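Local structure of Two-component system response regulator/GGDEF domain protein (Aeromonas salmonicida, 3LUF) at residues D36-A41 with P59-G64; I125-V130 with I170-V175; S196-A201 with E244-F249. The protein probably acts in bacterial two-component signalling, this fragment holding two receiver domains of a regulator whose GGDEF part probably makes cyclic di-GMP from GTP. All coordinates share one frame; numbering follows the deposited sequence.

Interaction 1: D36-A41 with P59-G64; sequences DTLEGA and PDAPSG
Two loops at the metal-binding end of the first CheY-like receiver domain are joined by the carboxylate of Asp60, which grips the consecutive backbone N-H groups of Leu38 and Glu39. Leu38 N reaches Asp60 OD1 at 3.0 Å, on the syn lone pair of that oxygen. Glu39 N meets Asp60 OD2 at 2.8 Å with an N-H...O angle of 161°, also on the syn side and 19° out of the carboxylate plane. Since each oxygen has its own N-H, the pair of bonds fixes the rotation of the carboxylate as well as its position. With CG set between the backbone N and carbonyl carbon of Asp60 (chi1 55°), the carboxylate starts from a point within reach of both N-H groups.

The same carboxylate is flanked by carbon: Thr37 CB lies 3.5 Å from Asp60 OD2, the two side chains crossing at about a right angle. Thr37 then serves its own segment, for its OG1 accepts Gly40 N at 3.1 Å, an ST motif that ties down the turn from which Leu38 and Glu39 present their N-H groups. Its other branch, CG2, lies 4.0 Å from Pro59 CG, and Pro59 CD lies 3.4 Å from Asp36 O. Farther along, Leu38 CD2 meets Ala61 CB loosely at 4.3 Å. The two hydrogen bonds to Asp60 form the polar core, and contacts between apolar groups are few.

Segment 36-41 follows strand 31-35, at one border of the parallel sheet, and segment 59-64 runs from the central strand 49-55 into helix 65-72. The side chain of Pro59 comes within about 6 Å of the magnesium ion held by Asp12, Asp55 and Thr57. Arg73, just beyond helix 65-72, donates NH1 to Ala41 O.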
loop_
_atom_site.group_PDB
_atom_site.type_symbol
_atom_site.label_atom_id
_atom_site.label_comp_id
_atom_site.label_asym_id
_atom_site.label_seq_id
_atom_site.Cartn_x
_atom_site.Cartn_y
_atom_site.Cartn_z
ATOM N N ASP B 36 32.781 13.784 -7.840
ATOM C CA ASP B 36 33.079 14.096 -6.446
ATOM C C ASP B 36 33.073 15.583 -6.089
ATOM O O ASP B 36 33.317 15.917 -4.945
ATOM C CB ASP B 36 34.412 13.437 -5.993
ATOM C CG ASP B 36 35.635 13.932 -6.768
ATOM O OD1 ASP B 36 35.526 14.811 -7.654
ATOM O OD2 ASP B 36 36.740 13.428 -6.460
ATOM N N THR B 37 32.794 16.466 -7.065
ATOM C CA THR B 37 32.695 17.893 -6.800
ATOM C C THR B 37 31.613 18.455 -7.713
ATOM O O THR B 37 31.275 17.855 -8.751
ATOM C CB THR B 37 33.992 18.666 -7.189
ATOM O OG1 THR B 37 34.247 18.458 -8.581
ATOM C CG2 THR B 37 35.181 18.184 -6.369
ATOM N N LEU B 38 31.070 19.583 -7.305
ATOM C CA LEU B 38 30.096 20.301 -8.106
ATOM C C LEU B 38 30.732 20.705 -9.444
ATOM O O LEU B 38 30.074 20.605 -10.484
ATOM C CB LEU B 38 29.548 21.477 -7.314
ATOM C CG LEU B 38 28.615 22.458 -8.049
ATOM C CD1 LEU B 38 27.361 21.689 -8.503
ATOM C CD2 LEU B 38 28.264 23.614 -7.143
ATOM N N GLU B 39 31.998 21.145 -9.418
ATOM C CA GLU B 39 32.715 21.461 -10.675
ATOM C C GLU B 39 32.705 20.333 -11.724
ATOM O O GLU B 39 32.582 20.582 -12.944
ATOM C CB GLU B 39 34.162 21.876 -10.363
ATOM C CG GLU B 39 35.023 22.085 -11.595
ATOM C CD GLU B 39 34.634 23.329 -12.409
ATOM O OE1 GLU B 39 33.892 24.220 -11.907
ATOM O OE2 GLU B 39 35.098 23.404 -13.569
ATOM N N GLY B 40 32.848 19.079 -11.279
ATOM C CA GLY B 40 32.771 17.971 -12.205
ATOM C C GLY B 40 31.491 17.935 -13.021
ATOM O O GLY B 40 31.471 17.391 -14.121
ATOM N N ALA B 41 30.423 18.481 -12.457
ATOM C CA ALA B 41 29.081 18.488 -13.053
ATOM C C ALA B 41 28.745 19.823 -13.740
ATOM O O ALA B 41 27.560 20.113 -14.021
ATOM C CB ALA B 41 28.044 18.188 -11.980
ATOM N N PRO B 59 33.275 19.400 -1.622
ATOM C CA PRO B 59 34.501 20.189 -1.395
ATOM C C PRO B 59 34.354 21.627 -1.866
ATOM O O PRO B 59 34.899 22.545 -1.262
ATOM C CB PRO B 59 35.521 19.503 -2.271
ATOM C CG PRO B 59 35.105 18.097 -2.360
ATOM C CD PRO B 59 33.554 18.122 -2.308
ATOM N N ASP B 60 33.636 21.809 -2.963
ATOM C CA ASP B 60 33.379 23.144 -3.521
ATOM C C ASP B 60 31.929 23.631 -3.252
ATOM O O ASP B 60 31.447 24.652 -3.817
ATOM C CB ASP B 60 33.759 23.176 -5.008
ATOM C CG ASP B 60 33.064 22.093 -5.827
ATOM O OD1 ASP B 60 32.343 21.253 -5.233
ATOM O OD2 ASP B 60 33.297 22.058 -7.069
ATOM N N ALA B 61 31.272 22.968 -2.310
ATOM C CA ALA B 61 29.947 23.387 -1.844
ATOM C C ALA B 61 29.668 22.695 -0.521
ATOM O O ALA B 61 28.873 21.776 -0.457
ATOM C CB ALA B 61 28.850 23.100 -2.908
ATOM N N PRO B 62 30.362 23.134 0.549
ATOM C CA PRO B 62 30.377 22.387 1.799
ATOM C C PRO B 62 29.155 22.605 2.675
ATOM O O PRO B 62 29.018 21.923 3.688
ATOM C CB PRO B 62 31.602 22.953 2.505
ATOM C CG PRO B 62 31.711 24.342 1.977
ATOM C CD PRO B 62 31.309 24.271 0.571
ATOM N N SER B 63 28.298 23.557 2.301
ATOM C CA SER B 63 27.068 23.849 3.072
ATOM C C SER B 63 25.808 23.809 2.182
ATOM O O SER B 63 24.931 24.675 2.305
ATOM C CB SER B 63 27.199 25.215 3.770
ATOM O OG SER B 63 28.302 25.207 4.698
ATOM N N GLY B 64 25.738 22.850 1.256
ATOM C CA GLY B 64 24.505 22.640 0.514
ATOM C C GLY B 64 24.305 23.510 -0.725
ATOM O O GLY B 64 23.253 23.442 -1.332
#

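Interaction 2: I125-V130 with I170-V175; sequences IEVLVV and IRLVLV
Ile125 lays its CG1 over the centre of the Arg171 guanidinium, 3.9 Å above that plane, while its CG2 touches Arg171 CD at 3.6 Å; the two side chains cross at about a right angle. From this end onward the segments become adjacent parallel strands, 126-130 and 172-175, of the second receiver domain's five-stranded sheet, with axes 4.8 Å apart and 13° between their directions.

Leu128 is held through both its backbone polar atoms: its N donates to Leu172 O, and its O accepts Leu174 N at 2.9 Å with an N-H...O angle of 169°. Val130 N continues the pattern by binding Leu174 O. That the N and O of one residue bond to two residues two apart on the partner strand, together with the small angle between strand directions, is the evidence for parallel pairing; Leu128 stands opposite Val173, Val129 opposite Leu174.

Side chains divide between the two faces. On one, Val127 CG1 packs 4.0 Å from Leu172 CB, the two pointing the same way, and helices 134-145 and 232-248 cover this side through Val129, Leu172 and Leu174. On the other, Leu128 CB meets Ile170 CG2 at 3.9 Å. Strand 150-154 takes the far edge of 126-130, where His152 NE2 is bound to Glu126 OE1. At the carboxyl ends of the two strands, Asp132, Asp176 and Tyr178 hold a magnesium ion.

The start of the pairing is less regular. A water accepts from both Glu126 N and, at 3.0 Å, Arg171 NE, so it spans the gap beside the guanidinium. Glu126 O takes Arg171 N as its donor, but Arg171 then turns out of extended geometry (psi -8°). The next amide, Leu172 N, lies 3.9 Å from Glu126 O and is buried without a partner in the model.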
loop_
_atom_site.group_PDB
_atom_site.type_symbol
_atom_site.label_atom_id
_atom_site.label_comp_id
_atom_site.label_asym_id
_atom_site.label_seq_id
_atom_site.Cartn_x
_atom_site.Cartn_y
_atom_site.Cartn_z
ATOM N N ILE B 125 3.972 8.132 -17.198
ATOM C CA ILE B 125 2.723 7.678 -16.570
ATOM C C ILE B 125 1.780 8.854 -16.337
ATOM O O ILE B 125 2.194 9.895 -15.839
ATOM C CB ILE B 125 3.017 6.925 -15.244
ATOM C CG1 ILE B 125 3.792 5.635 -15.548
ATOM C CG2 ILE B 125 1.704 6.650 -14.470
ATOM C CD1 ILE B 125 4.293 4.833 -14.300
ATOM N N GLU B 126 0.518 8.707 -16.740
ATOM C CA GLU B 126 -0.506 9.749 -16.522
ATOM C C GLU B 126 -1.448 9.347 -15.381
ATOM O O GLU B 126 -1.914 8.195 -15.304
ATOM C CB GLU B 126 -1.328 9.978 -17.806
ATOM C CG GLU B 126 -0.436 10.412 -18.970
ATOM C CD GLU B 126 -1.236 10.671 -20.244
ATOM O OE1 GLU B 126 -2.222 11.430 -20.164
ATOM O OE2 GLU B 126 -0.853 10.136 -21.314
ATOM N N VAL B 127 -1.658 10.294 -14.479
ATOM C CA VAL B 127 -2.524 10.096 -13.331
ATOM C C VAL B 127 -3.542 11.218 -13.220
ATOM O O VAL B 127 -3.365 12.285 -13.805
ATOM C CB VAL B 127 -1.700 9.996 -12.041
ATOM C CG1 VAL B 127 -0.637 8.947 -12.166
ATOM C CG2 VAL B 127 -1.114 11.413 -11.646
ATOM N N LEU B 128 -4.618 10.979 -12.465
ATOM C CA LEU B 128 -5.688 11.974 -12.366
ATOM C C LEU B 128 -6.008 12.247 -10.912
ATOM O O LEU B 128 -6.187 11.307 -10.124
ATOM C CB LEU B 128 -6.948 11.462 -13.084
ATOM C CG LEU B 128 -8.266 12.253 -12.957
ATOM C CD1 LEU B 128 -8.126 13.719 -13.429
ATOM C CD2 LEU B 128 -9.438 11.537 -13.667
ATOM N N VAL B 129 -6.048 13.529 -10.530
ATOM C CA VAL B 129 -6.463 13.921 -9.180
ATOM C C VAL B 129 -7.873 14.522 -9.266
ATOM O O VAL B 129 -8.085 15.433 -10.059
ATOM C CB VAL B 129 -5.507 14.998 -8.546
ATOM C CG1 VAL B 129 -6.000 15.385 -7.145
ATOM C CG2 VAL B 129 -4.076 14.476 -8.493
ATOM N N VAL B 130 -8.808 13.958 -8.496
ATOM C CA VAL B 130 -10.217 14.416 -8.421
ATOM C C VAL B 130 -10.490 14.923 -7.012
ATOM O O VAL B 130 -10.457 14.174 -6.020
ATOM C CB VAL B 130 -11.217 13.302 -8.747
ATOM C CG1 VAL B 130 -12.615 13.878 -8.922
ATOM C CG2 VAL B 130 -10.795 12.575 -10.011
ATOM N N ILE B 170 -4.498 7.430 -18.869
ATOM C CA ILE B 170 -4.501 7.672 -17.385
ATOM C C ILE B 170 -4.636 6.292 -16.730
ATOM O O ILE B 170 -5.548 5.537 -17.087
ATOM C CB ILE B 170 -5.631 8.616 -16.949
ATOM C CG1 ILE B 170 -5.309 10.061 -17.373
ATOM C CG2 ILE B 170 -5.845 8.551 -15.417
ATOM C CD1 ILE B 170 -6.512 11.051 -17.304
ATOM N N ARG B 171 -3.728 5.934 -15.809
ATOM C CA ARG B 171 -3.779 4.599 -15.210
ATOM C C ARG B 171 -4.082 4.614 -13.714
ATOM O O ARG B 171 -4.263 3.568 -13.097
ATOM C CB ARG B 171 -2.474 3.855 -15.472
ATOM C CG ARG B 171 -1.277 4.379 -14.678
ATOM C CD ARG B 171 -0.070 3.509 -14.994
ATOM N NE ARG B 171 0.307 3.693 -16.400
ATOM C CZ ARG B 171 1.251 2.989 -17.020
ATOM N NH1 ARG B 171 1.880 2.000 -16.368
ATOM N NH2 ARG B 171 1.523 3.244 -18.306
ATOM N N LEU B 172 -4.084 5.814 -13.123
ATOM C CA LEU B 172 -4.272 5.888 -11.667
ATOM C C LEU B 172 -5.080 7.140 -11.375
ATOM O O LEU B 172 -4.815 8.206 -11.920
ATOM C CB LEU B 172 -2.915 5.901 -10.954
ATOM C CG LEU B 172 -2.944 6.337 -9.470
ATOM C CD1 LEU B 172 -3.582 5.226 -8.721
ATOM C CD2 LEU B 172 -1.564 6.631 -8.903
ATOM N N VAL B 173 -6.115 6.975 -10.561
ATOM C CA VAL B 173 -6.994 8.056 -10.154
ATOM C C VAL B 173 -6.969 8.144 -8.637
ATOM O O VAL B 173 -7.083 7.112 -7.949
ATOM C CB VAL B 173 -8.465 7.838 -10.578
ATOM C CG1 VAL B 173 -9.276 9.092 -10.209
ATOM C CG2 VAL B 173 -8.592 7.537 -12.069
ATOM N N LEU B 174 -6.790 9.368 -8.113
ATOM C CA LEU B 174 -6.941 9.649 -6.690
ATOM C C LEU B 174 -8.238 10.419 -6.494
ATOM O O LEU B 174 -8.449 11.444 -7.122
ATOM C CB LEU B 174 -5.753 10.464 -6.168
ATOM C CG LEU B 174 -4.338 9.854 -6.308
ATOM C CD1 LEU B 174 -3.741 10.055 -7.709
ATOM C CD2 LEU B 174 -3.439 10.555 -5.329
ATOM N N VAL B 175 -9.096 9.920 -5.613
ATOM C CA VAL B 175 -10.504 10.361 -5.529
ATOM C C VAL B 175 -10.875 10.862 -4.137
ATOM O O VAL B 175 -10.859 10.115 -3.185
ATOM C CB VAL B 175 -11.465 9.197 -5.901
ATOM C CG1 VAL B 175 -12.916 9.683 -5.848
ATOM C CG2 VAL B 175 -11.165 8.700 -7.299
HETATM O O HOH W 1 -0.139 6.165 -17.954
#

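Interaction 3: S196-A201 with E244-F249; sequences SKQQLA and EALEQF
Lys197 O is held by one hydrogen bond, from Asn223 ND2, and is packed by a methyl of Leu246, whose CD2 stands 3.6 Å away. The same methyl presses still closer to the next carbonyl, with Leu246 CD2 3.3 Å from Gln198 O. One branch of the leucine is therefore set against two successive peptide oxygens. Its other branch, CD1, points to Ala201 CB at 3.9 Å, the apolar part of the contact. CG lies anti to the carbonyl carbon of Leu246 (chi1 -74°), beside its backbone N; beyond it, CD2 faces the two carbonyl oxygens and CD1 faces Ala201.

Gln198 slides past Leu246 in the opposite direction, its chain bent at chi2 (55°). Its terminal amide lies near Leu246 O and Phe249 O at the end of helix 232-248. The amide's orientation is doubtful, and no bond is assigned to it.

The turn itself is held from within. Ser196 OG accepts Gln199 N at 3.2 Å, an ST motif, and Gln199 OE1 answers by taking Ser196 N at 2.9 Å. That second bond is nearly straight at 174° and lies in the carbonyl plane, on a lone pair of OE1. Together they brace residues 196-199, from which Lys197 and Gln198 offer their carbonyls to Leu246.

Here the link between helix 184-194 and strand 201-207 of the second receiver domain meets the last turn of the closing helix. Nearby, Phe249 has Ala245 CA over one ring face, and its ring meets that of His241 of the second subunit. Glu247 forms a salt bridge with Arg118.

What the geometry secures between 196-201 and 244-249 is a leucine methyl against two carbonyl oxygens and an apolar contact with Ala201; the part played by the Gln198 amide stays open.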
loop_
_atom_site.group_PDB
_atom_site.type_symbol
_atom_site.label_atom_id
_atom_site.label_comp_id
_atom_site.label_asym_id
_atom_site.label_seq_id
_atom_site.Cartn_x
_atom_site.Cartn_y
_atom_site.Cartn_z
ATOM N N SER B 196 -11.422 -2.605 -14.690
ATOM C CA SER B 196 -10.899 -3.473 -13.617
ATOM C C SER B 196 -9.777 -2.775 -12.843
ATOM O O SER B 196 -9.268 -1.717 -13.261
ATOM C CB SER B 196 -10.344 -4.791 -14.192
ATOM O OG SER B 196 -9.093 -4.560 -14.858
ATOM N N LYS B 197 -9.404 -3.373 -11.718
ATOM C CA LYS B 197 -8.280 -2.860 -10.898
ATOM C C LYS B 197 -6.962 -2.823 -11.650
ATOM O O LYS B 197 -6.087 -2.022 -11.297
ATOM C CB LYS B 197 -8.105 -3.697 -9.645
ATOM C CG LYS B 197 -9.077 -3.404 -8.542
ATOM C CD LYS B 197 -8.780 -4.293 -7.333
ATOM C CE LYS B 197 -9.797 -4.094 -6.233
ATOM N NZ LYS B 197 -9.159 -4.431 -4.924
ATOM N N GLN B 198 -6.817 -3.683 -12.665
ATOM C CA GLN B 198 -5.592 -3.712 -13.470
ATOM C C GLN B 198 -5.661 -2.686 -14.597
ATOM O O GLN B 198 -4.636 -2.214 -15.097
ATOM C CB GLN B 198 -5.306 -5.134 -13.995
ATOM C CG GLN B 198 -4.100 -5.251 -14.999
ATOM C CD GLN B 198 -2.782 -4.671 -14.444
ATOM O OE1 GLN B 198 -2.117 -3.865 -15.103
ATOM N NE2 GLN B 198 -2.418 -5.075 -13.232
ATOM N N GLN B 199 -6.864 -2.314 -14.998
ATOM C CA GLN B 199 -7.014 -1.344 -16.069
ATOM C C GLN B 199 -6.882 0.092 -15.585
ATOM O O GLN B 199 -6.430 0.966 -16.336
ATOM C CB GLN B 199 -8.341 -1.511 -16.789
ATOM C CG GLN B 199 -8.389 -2.792 -17.657
ATOM C CD GLN B 199 -9.755 -3.036 -18.220
ATOM O OE1 GLN B 199 -10.756 -3.038 -17.492
ATOM N NE2 GLN B 199 -9.822 -3.242 -19.532
ATOM N N LEU B 200 -7.318 0.332 -14.354
ATOM C CA LEU B 200 -7.348 1.678 -13.809
ATOM C C LEU B 200 -7.251 1.584 -12.292
ATOM O O LEU B 200 -8.241 1.201 -11.656
ATOM C CB LEU B 200 -8.668 2.382 -14.228
ATOM C CG LEU B 200 -8.809 3.850 -13.813
ATOM C CD1 LEU B 200 -7.704 4.705 -14.504
ATOM C CD2 LEU B 200 -10.218 4.452 -14.022
ATOM N N ALA B 201 -6.110 1.965 -11.710
ATOM C CA ALA B 201 -5.951 1.887 -10.234
ATOM C C ALA B 201 -6.664 3.084 -9.603
ATOM O O ALA B 201 -6.663 4.172 -10.172
ATOM C CB ALA B 201 -4.494 1.872 -9.842
ATOM N N GLU B 244 3.589 0.281 -9.091
ATOM C CA GLU B 244 4.329 -0.968 -9.164
ATOM C C GLU B 244 3.384 -2.172 -9.343
ATOM O O GLU B 244 3.653 -3.061 -10.136
ATOM C CB GLU B 244 5.192 -1.115 -7.902
ATOM C CG GLU B 244 5.716 -2.515 -7.666
ATOM C CD GLU B 244 7.120 -2.690 -8.156
ATOM O OE1 GLU B 244 7.660 -3.812 -7.983
ATOM O OE2 GLU B 244 7.710 -1.718 -8.706
ATOM N N ALA B 245 2.270 -2.192 -8.611
ATOM C CA ALA B 245 1.302 -3.299 -8.748
ATOM C C ALA B 245 0.769 -3.373 -10.164
ATOM O O ALA B 245 0.577 -4.486 -10.694
ATOM C CB ALA B 245 0.153 -3.143 -7.752
ATOM N N LEU B 246 0.504 -2.225 -10.779
ATOM C CA LEU B 246 0.059 -2.232 -12.179
ATOM C C LEU B 246 1.094 -2.833 -13.124
ATOM O O LEU B 246 0.743 -3.442 -14.148
ATOM C CB LEU B 246 -0.318 -0.814 -12.655
ATOM C CG LEU B 246 -1.635 -0.250 -12.132
ATOM C CD1 LEU B 246 -1.752 1.183 -12.563
ATOM C CD2 LEU B 246 -2.880 -1.022 -12.606
ATOM N N GLU B 247 2.370 -2.668 -12.790
ATOM C CA GLU B 247 3.441 -3.132 -13.676
ATOM C C GLU B 247 3.788 -4.595 -13.427
ATOM O O GLU B 247 4.337 -5.266 -14.321
ATOM C CB GLU B 247 4.715 -2.284 -13.435
ATOM C CG GLU B 247 4.552 -0.857 -13.951
ATOM C CD GLU B 247 5.364 0.188 -13.199
ATOM O OE1 GLU B 247 6.148 -0.171 -12.285
ATOM O OE2 GLU B 247 5.216 1.376 -13.555
ATOM N N GLN B 248 3.499 -5.093 -12.221
ATOM C CA GLN B 248 4.083 -6.344 -11.767
ATOM C C GLN B 248 3.119 -7.413 -11.283
ATOM O O GLN B 248 3.500 -8.569 -11.243
ATOM C CB GLN B 248 5.089 -6.108 -10.634
ATOM C CG GLN B 248 6.303 -5.326 -11.011
ATOM C CD GLN B 248 7.090 -5.878 -12.201
ATOM O OE1 GLN B 248 6.934 -7.045 -12.616
ATOM N NE2 GLN B 248 7.969 -5.029 -12.735
ATOM N N PHE B 249 1.929 -7.033 -10.817
ATOM C CA PHE B 249 1.035 -8.024 -10.196
ATOM C C PHE B 249 0.075 -8.538 -11.263
ATOM O O PHE B 249 -0.765 -7.767 -11.730
ATOM C CB PHE B 249 0.204 -7.411 -9.055
ATOM C CG PHE B 249 1.001 -6.987 -7.833
ATOM C CD1 PHE B 249 2.400 -7.013 -7.818
ATOM C CD2 PHE B 249 0.321 -6.525 -6.696
ATOM C CE1 PHE B 249 3.115 -6.583 -6.701
ATOM C CE2 PHE B 249 1.027 -6.104 -5.562
ATOM C CZ PHE B 249 2.426 -6.129 -5.568
#

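From the N terminus, interaction 1 comes first, closing a short loop that holds the central strand 49-55 of the first receiver domain. Helix 106-122 then leads to the second domain, where interaction 2 brings together strands 126-130 and 172-176 across 39 intervening residues. Interaction 3 follows, joining the loop before strand 201-207 to the end of helix 232-248. All three are in series; none nests or crosses. Interaction 1 stands apart, its centre 38 Å from that of interaction 2. Interactions 2 and 3 touch: Ala201 N lies 2.8 Å from Arg171 O, a probable hydrogen bond, so the sheet passes directly from one into the other.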